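Local coordinates for protein purine nucleoside phosphorylase (Bacillus licheniformis, PDB 6DZD) that probably phosphorolyses adenosine, inosine and S-methyl-5'-thioadenosine to free bases and ribose 1-phosphates, and probably also deaminates adenosine, at residues A32-K37 and L127-C132; P44-L49 and L53-H58; A150-T155 and D195-K200; K211-I216 and Y221-K226; C249-R254 and H260-G265. All coordinates share one frame; numbering follows the deposited sequence.

Contact 1: residues A32-K37 and L127-C132; sequences AGFTTK and LCFADC
Phe34 and Phe129 meet as two side chains that cross at about a right angle. Their rings are oblique to each other. The ring planes lie 48° apart and the centroids of the Phe34 and Phe129 rings are 5.9 Å apart. The corner of the Phe34 ring does the touching. Phe34 CZ lies 3.9 Å from Phe129 CB. Phe34 CE1 sits equally close to that CB and to Phe129 CD2, so it bridges the root of the Phe129 side chain and the near side of its ring. The two backbones stay well apart, with Phe34 CA and Phe129 CA 9.2 Å from each other. Phe34 closes much of this gap by extending its ring with CG anti to the backbone N (chi1 -163°). The contact is wholly apolar and buried. It spans one sheet without strand pairing. Strand 270-276 runs between strand 30-35 and strand 124-129, and its Ser272 touches both phenylalanines. From the second mixed sheet, Pro134 of strand 133-139 touches both phenylalanine side chains, and Tyr136 adds to Phe34. His149 of strand 144-150 meets the Phe129 ring. The pair thus lies in the core between the two sheets, joining strands of one to strands of the other.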
# COMPACT_ATOMS: atom_id res chain seq x y z
N ALA A 32 -2.81 -12.04 -0.94
CA ALA A 32 -2.56 -10.65 -0.58
C ALA A 32 -1.60 -10.60 0.61
O ALA A 32 -1.58 -11.53 1.43
CB ALA A 32 -3.86 -9.92 -0.26
N GLY A 33 -0.78 -9.56 0.66
CA GLY A 33 0.13 -9.42 1.78
C GLY A 33 1.02 -8.20 1.66
O GLY A 33 0.81 -7.33 0.81
N PHE A 34 2.05 -8.18 2.51
CA PHE A 34 2.96 -7.05 2.74
C PHE A 34 4.30 -7.62 3.18
O PHE A 34 4.33 -8.49 4.05
CB PHE A 34 2.37 -6.13 3.81
CG PHE A 34 2.96 -4.75 3.87
CD1 PHE A 34 2.57 -3.77 2.97
CD2 PHE A 34 3.84 -4.40 4.90
CE1 PHE A 34 3.07 -2.47 3.05
CE2 PHE A 34 4.35 -3.10 4.99
CZ PHE A 34 3.97 -2.13 4.07
N THR A 35 5.39 -7.16 2.59
CA THR A 35 6.66 -7.74 3.02
C THR A 35 7.21 -6.99 4.24
O THR A 35 6.78 -5.89 4.59
CB THR A 35 7.69 -7.74 1.87
OG1 THR A 35 7.91 -6.41 1.40
CG2 THR A 35 7.21 -8.64 0.72
N THR A 36 8.19 -7.62 4.88
CA THR A 36 8.90 -7.10 6.03
C THR A 36 10.31 -6.71 5.61
O THR A 36 10.73 -6.93 4.48
CB THR A 36 8.97 -8.13 7.16
OG1 THR A 36 10.00 -9.08 6.86
CG2 THR A 36 7.65 -8.86 7.36
N LYS A 37 11.04 -6.13 6.57
CA LYS A 37 12.42 -5.69 6.37
C LYS A 37 13.39 -6.85 6.12
O LYS A 37 14.45 -6.65 5.53
CB LYS A 37 12.83 -4.94 7.66
CG LYS A 37 13.86 -3.82 7.62
CD LYS A 37 14.26 -3.41 9.07
N LEU A 127 2.93 -2.53 -4.95
CA LEU A 127 3.26 -1.15 -4.58
C LEU A 127 4.28 -1.09 -3.44
O LEU A 127 4.29 -1.93 -2.53
CB LEU A 127 1.98 -0.35 -4.21
CG LEU A 127 1.03 -0.17 -5.40
CD1 LEU A 127 -0.38 0.30 -4.98
CD2 LEU A 127 1.62 0.72 -6.52
N CYS A 128 5.17 -0.11 -3.52
CA CYS A 128 6.29 0.03 -2.60
C CYS A 128 5.96 1.01 -1.47
O CYS A 128 5.22 1.98 -1.66
CB CYS A 128 7.55 0.48 -3.33
SG CYS A 128 8.15 -0.87 -4.37
N PHE A 129 6.45 0.68 -0.27
CA PHE A 129 6.06 1.38 0.94
C PHE A 129 7.21 1.46 1.92
O PHE A 129 8.06 0.56 1.96
CB PHE A 129 4.88 0.69 1.60
CG PHE A 129 3.61 0.81 0.83
CD1 PHE A 129 2.78 1.89 1.02
CD2 PHE A 129 3.26 -0.15 -0.09
CE1 PHE A 129 1.61 2.00 0.31
CE2 PHE A 129 2.09 -0.04 -0.80
CZ PHE A 129 1.27 1.03 -0.60
N ALA A 130 7.26 2.56 2.66
CA ALA A 130 8.19 2.68 3.77
C ALA A 130 7.71 3.75 4.73
O ALA A 130 8.54 4.52 5.23
CB ALA A 130 9.60 2.98 3.27
N ASP A 131 6.38 3.82 4.96
CA ASP A 131 5.67 4.73 5.86
C ASP A 131 4.28 5.11 5.34
O ASP A 131 3.33 5.21 6.13
CB ASP A 131 6.44 6.03 6.13
CG ASP A 131 7.36 5.92 7.32
OD1 ASP A 131 7.22 4.95 8.10
OD2 ASP A 131 8.24 6.80 7.47
N CYS A 132 4.14 5.35 4.04
CA CYS A 132 2.84 5.71 3.47
C CYS A 132 1.84 4.56 3.63
O CYS A 132 2.19 3.41 3.87
CB CYS A 132 2.96 6.08 1.98
SG CYS A 132 4.31 7.20 1.46

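Contact 2: residues P44-L49 and L53-H58; sequences PPFHSL and LHVQDH
Phe46 lays its ring against Asp57, and this ring-face contact dominates. Asp57 CB is 3.7 Å from the centroid of the Phe46 ring and 14° off the ring normal, a CH-pi contact. The carboxylate continues over the same ring, its plane only 19° from that of the phenyl group. Asp57 reaches this place with CG anti to the backbone N (chi1 -169°). The opposite face of the ring carries Pro45 CG, near the rim, so the phenyl group is sandwiched. The apolar contact is smaller: Phe46 CE1 meets Val55 CG2 at 3.8 Å. Both segments belong to the long irregular connection between strand 30-35 and helix 59-72. A cis peptide precedes Pro45, and His58 is the N-cap residue of the helix. The ring therefore pins one part of this loop to the residues that lead into the helix. With only an alanine at Phe46, Pro45 and Asp57 are likely to face a gap and the Val55 methyl to lose its partner. Ring carbons also make van der Waals contacts with backbone oxygens. Phe46 CZ is 3.3 Å from Val55 O, with Gln56 O a little farther off. The acid has hydrogen bonds of its own: Asp57 OD2 is bonded to Ser42 OG and Asn50 ND2, which fix the carboxylate over the ring.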
# COMPACT_ATOMS: atom_id res chain seq x y z
N PRO A 44 23.16 -2.20 3.94
CA PRO A 44 22.75 -0.88 4.46
C PRO A 44 23.01 0.21 3.44
O PRO A 44 23.98 0.15 2.67
CB PRO A 44 23.65 -0.71 5.70
CG PRO A 44 23.76 -2.11 6.24
CD PRO A 44 23.73 -3.04 5.02
N PRO A 45 22.15 1.24 3.40
CA PRO A 45 21.00 1.45 4.29
C PRO A 45 19.71 0.76 3.87
O PRO A 45 18.63 1.23 4.24
CB PRO A 45 20.82 2.97 4.22
CG PRO A 45 21.25 3.31 2.82
CD PRO A 45 22.30 2.32 2.41
N PHE A 46 19.78 -0.34 3.11
CA PHE A 46 18.59 -1.03 2.63
C PHE A 46 18.46 -2.42 3.23
O PHE A 46 17.87 -3.31 2.62
CB PHE A 46 18.60 -1.08 1.10
CG PHE A 46 19.03 0.21 0.45
CD1 PHE A 46 18.15 1.29 0.34
CD2 PHE A 46 20.31 0.36 -0.07
CE1 PHE A 46 18.54 2.47 -0.26
CE2 PHE A 46 20.69 1.54 -0.68
CZ PHE A 46 19.82 2.59 -0.77
N HIS A 47 18.97 -2.63 4.43
CA HIS A 47 19.00 -3.96 5.01
C HIS A 47 17.61 -4.40 5.48
O HIS A 47 16.99 -3.75 6.33
CB HIS A 47 19.98 -3.97 6.17
CG HIS A 47 20.24 -5.34 6.72
ND1 HIS A 47 21.14 -6.21 6.14
CD2 HIS A 47 19.71 -5.99 7.78
CE1 HIS A 47 21.16 -7.34 6.82
NE2 HIS A 47 20.31 -7.23 7.83
N SER A 48 17.14 -5.54 4.94
CA SER A 48 17.85 -6.28 3.90
C SER A 48 16.96 -6.62 2.71
O SER A 48 17.46 -6.84 1.61
CB SER A 48 18.46 -7.57 4.46
OG SER A 48 17.45 -8.42 4.99
N LEU A 49 15.64 -6.68 2.92
CA LEU A 49 14.70 -7.06 1.85
C LEU A 49 14.13 -5.82 1.17
O LEU A 49 12.91 -5.60 1.11
CB LEU A 49 13.59 -7.95 2.39
CG LEU A 49 12.84 -8.67 1.26
CD1 LEU A 49 13.69 -9.79 0.67
CD2 LEU A 49 11.46 -9.18 1.70
N LEU A 53 13.23 -0.28 -6.71
CA LEU A 53 14.25 -0.02 -7.70
C LEU A 53 14.52 1.47 -7.86
O LEU A 53 15.37 1.86 -8.66
CB LEU A 53 13.85 -0.62 -9.06
CG LEU A 53 13.91 -2.14 -9.28
CD1 LEU A 53 13.27 -2.55 -10.62
CD2 LEU A 53 15.36 -2.64 -9.17
N HIS A 54 13.84 2.31 -7.09
CA HIS A 54 13.92 3.75 -7.25
C HIS A 54 14.59 4.44 -6.06
O HIS A 54 14.40 5.64 -5.87
CB HIS A 54 12.52 4.31 -7.50
CG HIS A 54 11.58 4.06 -6.36
ND1 HIS A 54 11.21 2.78 -5.97
CD2 HIS A 54 10.95 4.90 -5.51
CE1 HIS A 54 10.39 2.86 -4.94
NE2 HIS A 54 10.21 4.14 -4.64
N VAL A 55 15.32 3.71 -5.23
CA VAL A 55 15.93 4.29 -4.05
C VAL A 55 17.46 4.16 -4.08
O VAL A 55 18.11 4.20 -3.03
CB VAL A 55 15.33 3.70 -2.76
CG1 VAL A 55 13.83 3.97 -2.69
CG2 VAL A 55 15.62 2.21 -2.68
N GLN A 56 18.03 3.99 -5.27
CA GLN A 56 19.49 3.93 -5.46
C GLN A 56 20.14 2.82 -4.63
O GLN A 56 21.28 2.96 -4.17
CB GLN A 56 20.12 5.28 -5.14
CG GLN A 56 19.38 6.47 -5.71
CD GLN A 56 19.97 7.79 -5.21
OE1 GLN A 56 19.72 8.21 -4.07
NE2 GLN A 56 20.78 8.43 -6.06
N ASP A 57 19.44 1.70 -4.48
CA ASP A 57 20.03 0.45 -4.01
C ASP A 57 20.68 -0.28 -5.18
O ASP A 57 20.50 0.06 -6.35
CB ASP A 57 18.98 -0.42 -3.33
CG ASP A 57 19.57 -1.62 -2.57
OD1 ASP A 57 20.82 -1.79 -2.55
OD2 ASP A 57 18.79 -2.39 -1.97
N HIS A 58 21.46 -1.32 -4.86
CA HIS A 58 22.06 -2.16 -5.88
C HIS A 58 20.98 -2.93 -6.62
O HIS A 58 20.29 -3.76 -6.02
CB HIS A 58 23.07 -3.12 -5.27
CG HIS A 58 23.88 -3.86 -6.29
ND1 HIS A 58 24.76 -3.22 -7.14
CD2 HIS A 58 23.93 -5.17 -6.62
CE1 HIS A 58 25.33 -4.11 -7.93
NE2 HIS A 58 24.84 -5.30 -7.63

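Contact 3: residues A150-T155 and D195-K200; sequences AGWKGT and DHVIDK
Trp152 packs on Val197, His196 and Lys200, joining the first turn of helix 152-157 to helix 195-201. Within the two segments, the Trp152 side chain makes all of the first helix's contacts. Gly151 is the N-cap of helix 152-157, so Trp152 stands at its very start. Trp152 CB lies 4.0 Å from Val197 CG1. CG turns to a position between the backbone N and the carbonyl carbon (chi1 76°), and this lays the ring system against the neighbouring helix. CG is then about equally far from both Val197 methyls. Val197 CG2 lies over the fused bond, 3.5 Å from both Trp152 CD2 and CE2. Trp152 CE3 meets both Val197 methyls at 3.7 Å. Trp152 NE1 and CZ2 also lie by Val197 CG2, CZ2 at 3.8 Å. Val197 CG2 makes a CH-pi contact with Trp152, 13° off the normal of its six-membered ring. The opposite face carries Lys153 CG, nearer the rim. At Trp152 CZ3 the contact changes from face to edge: Lys200 CD comes up in the ring plane, 3.5 Å from CZ3. The two Val197 methyls would probably lose their ring, and Lys200 its edge contact, if an alanine replaced Trp152, opening a gap between the helices. Tyr191 also touches the indole, and Val197 packs further on Leu223 of strand 220-223. The last atom, Trp152 CH2, lies 3.7 Å from His196 NE2, with the imidazole plane turned 84° from the indole.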
# COMPACT_ATOMS: atom_id res chain seq x y z
N ALA A 150 -1.07 5.45 -0.62
CA ALA A 150 -1.57 6.75 -0.15
C ALA A 150 -0.65 7.34 0.91
O ALA A 150 -0.75 6.97 2.08
CB ALA A 150 -2.99 6.64 0.40
N GLY A 151 0.23 8.26 0.50
CA GLY A 151 0.89 9.15 1.43
C GLY A 151 -0.07 10.24 1.86
O GLY A 151 -1.28 10.13 1.69
N TRP A 152 0.48 11.33 2.39
CA TRP A 152 -0.41 12.43 2.74
C TRP A 152 -1.01 13.07 1.49
O TRP A 152 -2.18 13.51 1.51
CB TRP A 152 0.31 13.47 3.60
CG TRP A 152 1.25 14.37 2.86
CD1 TRP A 152 2.62 14.28 2.83
CD2 TRP A 152 0.92 15.53 2.08
NE1 TRP A 152 3.15 15.30 2.08
CE2 TRP A 152 2.13 16.09 1.61
CE3 TRP A 152 -0.29 16.16 1.74
CZ2 TRP A 152 2.17 17.23 0.80
CZ3 TRP A 152 -0.24 17.29 0.93
CH2 TRP A 152 0.98 17.82 0.48
N LYS A 153 -0.24 13.11 0.39
CA LYS A 153 -0.75 13.66 -0.87
C LYS A 153 -1.87 12.79 -1.43
O LYS A 153 -2.99 13.27 -1.67
CB LYS A 153 0.37 13.77 -1.90
CG LYS A 153 1.23 14.97 -1.71
CD LYS A 153 2.57 14.83 -2.44
CE LYS A 153 3.38 16.14 -2.34
NZ LYS A 153 4.55 16.22 -3.29
N GLY A 154 -1.59 11.50 -1.63
CA GLY A 154 -2.61 10.61 -2.13
C GLY A 154 -3.80 10.54 -1.21
O GLY A 154 -4.92 10.29 -1.66
N THR A 155 -3.58 10.77 0.08
CA THR A 155 -4.70 10.78 1.01
C THR A 155 -5.55 12.01 0.79
O THR A 155 -6.78 11.91 0.62
CB THR A 155 -4.18 10.67 2.44
OG1 THR A 155 -3.48 9.42 2.56
CG2 THR A 155 -5.34 10.70 3.45
N ASP A 195 0.79 23.16 8.22
CA ASP A 195 -0.49 23.63 7.71
C ASP A 195 -0.69 23.23 6.27
O ASP A 195 -1.83 23.01 5.84
CB ASP A 195 -0.58 25.15 7.81
CG ASP A 195 -0.81 25.62 9.22
OD1 ASP A 195 -1.97 25.51 9.67
OD2 ASP A 195 0.16 26.07 9.88
N HIS A 196 0.38 23.20 5.49
CA HIS A 196 0.20 22.93 4.07
C HIS A 196 -0.44 21.57 3.86
O HIS A 196 -1.35 21.44 3.03
CB HIS A 196 1.54 23.02 3.35
CG HIS A 196 1.47 22.55 1.93
ND1 HIS A 196 0.94 23.32 0.92
CD2 HIS A 196 1.82 21.37 1.36
CE1 HIS A 196 0.98 22.65 -0.21
NE2 HIS A 196 1.51 21.46 0.03
N VAL A 197 -0.06 20.58 4.67
CA VAL A 197 -0.68 19.27 4.57
C VAL A 197 -2.08 19.29 5.15
O VAL A 197 -3.05 18.88 4.50
CB VAL A 197 0.20 18.22 5.26
CG1 VAL A 197 -0.52 16.90 5.38
CG2 VAL A 197 1.45 18.02 4.47
N ILE A 198 -2.23 19.86 6.35
CA ILE A 198 -3.50 19.79 7.07
C ILE A 198 -4.57 20.56 6.32
O ILE A 198 -5.73 20.12 6.26
CB ILE A 198 -3.33 20.30 8.51
CG1 ILE A 198 -2.63 19.24 9.36
CG2 ILE A 198 -4.67 20.65 9.13
CD1 ILE A 198 -3.40 17.93 9.46
N ASP A 199 -4.21 21.70 5.72
CA ASP A 199 -5.18 22.42 4.91
C ASP A 199 -5.72 21.53 3.79
O ASP A 199 -6.90 21.62 3.43
CB ASP A 199 -4.58 23.70 4.34
CG ASP A 199 -4.46 24.80 5.39
OD1 ASP A 199 -5.06 24.68 6.48
OD2 ASP A 199 -3.77 25.80 5.11
N LYS A 200 -4.86 20.69 3.21
CA LYS A 200 -5.31 19.84 2.11
C LYS A 200 -6.13 18.66 2.63
O LYS A 200 -7.12 18.26 1.99
CB LYS A 200 -4.10 19.35 1.32
CG LYS A 200 -3.65 20.27 0.19
CD LYS A 200 -2.32 19.82 -0.41
CE LYS A 200 -2.27 20.11 -1.89
NZ LYS A 200 -2.55 21.55 -2.14

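Contact 4: residues K211-I216 and Y221-K226; sequences KAFLTI and YRLELK. With K (potassium ion), chain D.
Leu214 and Arg222 are brought side by side by the first torsion of the leucine. Leu214 CG stands between the backbone N and the carbonyl carbon (chi1 64°), 3.9 Å from Arg222 CB, and both chains point the same way. Tyr221 holds CG anti to its own carbonyl carbon, which sets the ring edge toward Leu214 O. The same edge faces Thr215 OG1, 3.4 Å from Tyr221 CE1. Where the chain turns, Ile216 CD1 lies 3.5 Å from Arg222 NH2. The polar end of the arginine is held elsewhere, NH1 bonding to Ser188 O near the zinc-binding Cys189. The segments form a beta hairpin, in which residues 213-215 and 221-223 run antiparallel, at 164°. Leu214 and Arg222 are the hydrogen-bonded pair. Leu214 N donates to Arg222 O, and Arg222 N donates back to Leu214 O, each at 3.0 Å. Phe213 with Leu223 and Thr215 with Tyr221 are non-hydrogen-bonded pairs, and their side chains share the other face of the sheet. There Phe213 CB touches Leu223 CD1 at 4.0 Å. Helix 195-201 packs against this face, and Tyr221 OH bonds to Asp195 OD1. One more bond follows beyond Phe213 and Leu223. Glu224 N donates to Ala212 O at 2.9 Å in a nearly straight bond, and Glu224 is at the N-cap position of helix 225-236. Phe213 O, meanwhile, binds the potassium ion at 2.6 Å together with Asp210 O.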
# COMPACT_ATOMS: atom_id res chain seq x y z
N LYS A 211 -11.28 14.60 13.00
CA LYS A 211 -11.17 13.48 13.91
C LYS A 211 -9.80 12.80 13.82
O LYS A 211 -9.39 12.14 14.77
CB LYS A 211 -12.28 12.46 13.64
CG LYS A 211 -13.65 12.91 14.06
CD LYS A 211 -14.65 11.76 14.01
N ALA A 212 -9.07 13.00 12.72
CA ALA A 212 -7.82 12.28 12.50
C ALA A 212 -6.57 13.10 12.78
O ALA A 212 -5.46 12.60 12.54
CB ALA A 212 -7.76 11.73 11.08
N PHE A 213 -6.70 14.35 13.20
CA PHE A 213 -5.53 15.15 13.50
C PHE A 213 -5.80 16.02 14.72
O PHE A 213 -6.95 16.36 15.01
CB PHE A 213 -5.08 16.00 12.30
CG PHE A 213 -6.15 16.88 11.72
CD1 PHE A 213 -6.49 18.08 12.33
CD2 PHE A 213 -6.78 16.53 10.53
CE1 PHE A 213 -7.47 18.91 11.78
CE2 PHE A 213 -7.75 17.35 9.98
CZ PHE A 213 -8.09 18.54 10.61
N LEU A 214 -4.73 16.37 15.43
CA LEU A 214 -4.80 17.32 16.53
C LEU A 214 -3.67 18.33 16.37
O LEU A 214 -2.80 18.18 15.50
CB LEU A 214 -4.73 16.64 17.91
CG LEU A 214 -3.44 15.89 18.30
CD1 LEU A 214 -2.36 16.80 18.95
CD2 LEU A 214 -3.82 14.74 19.24
N THR A 215 -3.72 19.35 17.22
CA THR A 215 -2.75 20.44 17.24
C THR A 215 -1.84 20.27 18.46
O THR A 215 -2.32 20.30 19.60
CB THR A 215 -3.45 21.80 17.31
OG1 THR A 215 -4.23 22.02 16.12
CG2 THR A 215 -2.44 22.94 17.48
N ILE A 216 -0.55 20.06 18.22
CA ILE A 216 0.42 20.10 19.32
C ILE A 216 0.67 21.54 19.74
O ILE A 216 0.46 21.94 20.90
CB ILE A 216 1.72 19.39 18.89
CG1 ILE A 216 1.40 17.95 18.47
CG2 ILE A 216 2.74 19.44 20.01
CD1 ILE A 216 2.42 17.29 17.57
N TYR A 221 1.01 19.59 13.76
CA TYR A 221 -0.17 18.77 13.89
C TYR A 221 0.23 17.31 13.85
O TYR A 221 1.07 16.90 13.04
CB TYR A 221 -1.17 19.06 12.76
CG TYR A 221 -1.48 20.53 12.55
CD1 TYR A 221 -2.49 21.14 13.27
CD2 TYR A 221 -0.77 21.29 11.63
CE1 TYR A 221 -2.79 22.45 13.09
CE2 TYR A 221 -1.07 22.63 11.45
CZ TYR A 221 -2.08 23.19 12.18
OH TYR A 221 -2.41 24.51 12.03
N ARG A 222 -0.42 16.52 14.69
CA ARG A 222 -0.32 15.07 14.66
C ARG A 222 -1.41 14.56 13.73
O ARG A 222 -2.54 15.06 13.77
CB ARG A 222 -0.54 14.53 16.07
CG ARG A 222 0.18 13.27 16.40
CD ARG A 222 0.52 13.21 17.89
NE ARG A 222 1.76 13.92 18.21
CZ ARG A 222 2.99 13.55 17.84
NH1 ARG A 222 3.19 12.47 17.09
NH2 ARG A 222 4.03 14.27 18.23
N LEU A 223 -1.09 13.57 12.91
CA LEU A 223 -1.99 13.14 11.85
C LEU A 223 -1.96 11.62 11.71
O LEU A 223 -0.88 11.04 11.60
CB LEU A 223 -1.61 13.81 10.52
CG LEU A 223 -2.34 13.38 9.24
CD1 LEU A 223 -3.84 13.53 9.43
CD2 LEU A 223 -1.83 14.17 8.06
N GLU A 224 -3.14 10.99 11.72
CA GLU A 224 -3.28 9.54 11.54
C GLU A 224 -3.76 9.25 10.12
O GLU A 224 -4.97 9.28 9.83
CB GLU A 224 -4.25 9.00 12.59
CG GLU A 224 -4.50 7.50 12.49
CD GLU A 224 -3.36 6.70 13.07
OE1 GLU A 224 -2.75 7.13 14.08
OE2 GLU A 224 -3.07 5.62 12.53
N LEU A 225 -2.83 8.93 9.22
CA LEU A 225 -3.18 8.80 7.81
C LEU A 225 -4.05 7.58 7.53
O LEU A 225 -4.81 7.58 6.55
CB LEU A 225 -1.90 8.74 6.97
CG LEU A 225 -1.19 10.07 6.83
CD1 LEU A 225 0.12 9.86 6.13
CD2 LEU A 225 -2.10 11.08 6.10
N LYS A 226 -3.94 6.53 8.36
CA LYS A 226 -4.80 5.36 8.20
C LYS A 226 -6.26 5.72 8.45
O LYS A 226 -7.16 5.16 7.81
CB LYS A 226 -4.37 4.26 9.16
CG LYS A 226 -2.98 3.67 8.99
CD LYS A 226 -2.75 2.60 10.05
CE LYS A 226 -1.30 2.26 10.20
NZ LYS A 226 -1.05 1.49 11.46
K K D . -9.00 17.46 16.17

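Contact 5: residues C249-R254 and H260-G265; sequences CTSCER and HRRDRG. With ZN (zinc ion), chain C.
The flat guanidinium of Arg262 has Arg254 CB over one face, 4.1 Å from Arg262 NH1. At its edge, in its plane, lies Ser251 O. Arg262 NH1 donates to Ser251 O at 3.0 Å (N-H...O angle 158°). The bond is straight at the arginine, but its donor stands well above the carbonyl plane. From another direction Asp263 OD1 accepts from Arg262 NE at 2.9 Å in a salt bridge, tilted from the guanidinium plane. NH2 bonds to Phe257 O as well. All three guanidinium nitrogens have a partner, so the group is unlikely to rotate freely. Arg254 and Arg262 carry like charges. Their guanidinium planes are 83° apart, and the contact is made by the aliphatic parts, Arg254 CG lying 3.8 Å from Arg262 CD. The first segment holds the CxxC half of a four-cysteine zinc site. Cys249 SG binds the zinc ion at 2.3 Å and Cys252 SG binds it too, with Cys189 and Cys190 completing the site. Cys252 N also donates to Cys249 SG at 3.5 Å. Ser251, between the two ligands, presents its carbonyl to Arg262, while its side chain lies against Cys190 and Arg262 CB. Arg262 thus ties the loop that carries two zinc ligands to residues 260-265. Glu253 turns the chain in an inverse gamma turn and so brings Arg254 round to the guanidinium.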
# COMPACT_ATOMS: atom_id res chain seq x y z
N CYS A 249 2.86 0.29 13.23
CA CYS A 249 3.48 1.54 12.81
C CYS A 249 4.85 1.24 12.21
O CYS A 249 5.69 0.59 12.85
CB CYS A 249 3.59 2.49 14.00
SG CYS A 249 4.43 4.03 13.65
N THR A 250 5.07 1.68 10.98
CA THR A 250 6.34 1.37 10.33
C THR A 250 7.51 2.07 11.02
O THR A 250 8.63 1.53 11.04
CB THR A 250 6.27 1.73 8.83
OG1 THR A 250 5.93 3.10 8.65
CG2 THR A 250 5.24 0.86 8.13
N SER A 251 7.28 3.25 11.59
CA SER A 251 8.32 3.93 12.36
C SER A 251 8.64 3.18 13.65
O SER A 251 9.81 2.98 14.00
CB SER A 251 7.90 5.36 12.66
OG SER A 251 8.86 6.04 13.44
N CYS A 252 7.61 2.75 14.38
CA CYS A 252 7.84 2.14 15.69
C CYS A 252 8.50 0.77 15.57
O CYS A 252 9.42 0.46 16.33
CB CYS A 252 6.53 2.03 16.45
SG CYS A 252 5.94 3.56 17.16
N GLU A 253 8.07 -0.04 14.61
CA GLU A 253 8.49 -1.44 14.55
C GLU A 253 9.85 -1.51 13.87
O GLU A 253 9.97 -1.76 12.66
CB GLU A 253 7.45 -2.29 13.81
CG GLU A 253 6.00 -2.20 14.34
CD GLU A 253 5.87 -2.76 15.74
OE1 GLU A 253 4.81 -2.54 16.39
OE2 GLU A 253 6.83 -3.41 16.19
N ARG A 254 10.90 -1.34 14.67
CA ARG A 254 12.23 -1.23 14.09
C ARG A 254 12.74 -2.57 13.56
O ARG A 254 13.47 -2.61 12.57
CB ARG A 254 13.20 -0.66 15.13
CG ARG A 254 12.95 0.79 15.55
CD ARG A 254 12.77 0.95 17.09
NE ARG A 254 13.99 0.66 17.85
CZ ARG A 254 14.99 1.52 18.00
NH1 ARG A 254 16.09 1.17 18.69
NH2 ARG A 254 14.91 2.73 17.46
N HIS A 260 10.61 5.79 6.30
CA HIS A 260 11.20 6.99 5.73
C HIS A 260 11.50 8.03 6.80
O HIS A 260 12.55 8.68 6.77
CB HIS A 260 10.28 7.57 4.66
CG HIS A 260 10.91 8.66 3.85
ND1 HIS A 260 10.56 9.99 3.98
CD2 HIS A 260 11.90 8.62 2.92
CE1 HIS A 260 11.30 10.72 3.16
NE2 HIS A 260 12.12 9.92 2.51
N ARG A 261 10.60 8.15 7.79
CA ARG A 261 10.77 9.15 8.84
C ARG A 261 11.85 8.75 9.85
O ARG A 261 12.68 9.57 10.24
CB ARG A 261 9.43 9.38 9.55
CG ARG A 261 9.40 10.63 10.45
CD ARG A 261 8.06 11.33 10.33
NE ARG A 261 7.83 12.34 11.37
CZ ARG A 261 7.23 13.51 11.15
NH1 ARG A 261 6.81 13.83 9.92
NH2 ARG A 261 7.04 14.37 12.16
N ARG A 262 11.82 7.50 10.30
CA ARG A 262 12.78 7.05 11.30
C ARG A 262 14.20 7.03 10.75
O ARG A 262 15.14 7.42 11.43
CB ARG A 262 12.39 5.68 11.81
CG ARG A 262 13.25 5.18 12.91
CD ARG A 262 12.98 3.73 13.14
NE ARG A 262 13.39 2.93 12.00
CZ ARG A 262 12.72 1.90 11.51
NH1 ARG A 262 11.55 1.53 12.05
NH2 ARG A 262 13.21 1.23 10.48
N ASP A 263 14.37 6.58 9.51
CA ASP A 263 15.69 6.37 8.94
C ASP A 263 16.28 7.62 8.29
O ASP A 263 17.39 7.54 7.74
CB ASP A 263 15.64 5.20 7.94
CG ASP A 263 15.08 3.91 8.55
OD1 ASP A 263 15.00 3.79 9.80
OD2 ASP A 263 14.74 2.98 7.79
N ARG A 264 15.61 8.77 8.38
CA ARG A 264 16.19 10.03 7.92
C ARG A 264 16.42 10.04 6.40
O ARG A 264 17.47 10.47 5.92
CB ARG A 264 17.50 10.37 8.66
N GLY A 265 15.43 9.50 5.66
CA GLY A 265 15.29 9.72 4.23
C GLY A 265 15.96 8.74 3.29
O GLY A 265 15.53 8.64 2.13
ZN ZN C . 4.83 4.99 15.67

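Contact 1 lies nearest the middle of the chain, and three others touch it. Lys37 O probably accepts hydrogen bonds from Leu49 N (2.9 Å) and Ser48 N (3.0 Å) of contact 2, which is nested within its loop. Ala130 O takes a probable bond from His260 N of contact 5 at 2.7 Å. Cys132 CB packs on Gly151 CA of contact 3 at 3.7 Å. Cys132, with neighbouring His149, probably marks the active site, as in relatives. Helix 195-201 of contact 3 packs on contact 4: Ile198 CD1 meets Phe213 CG at 3.7 Å. Contact 5 holds two zinc ligands. The Arg222 side chain of contact 4, which also binds potassium, is about 8 Å from the zinc ion.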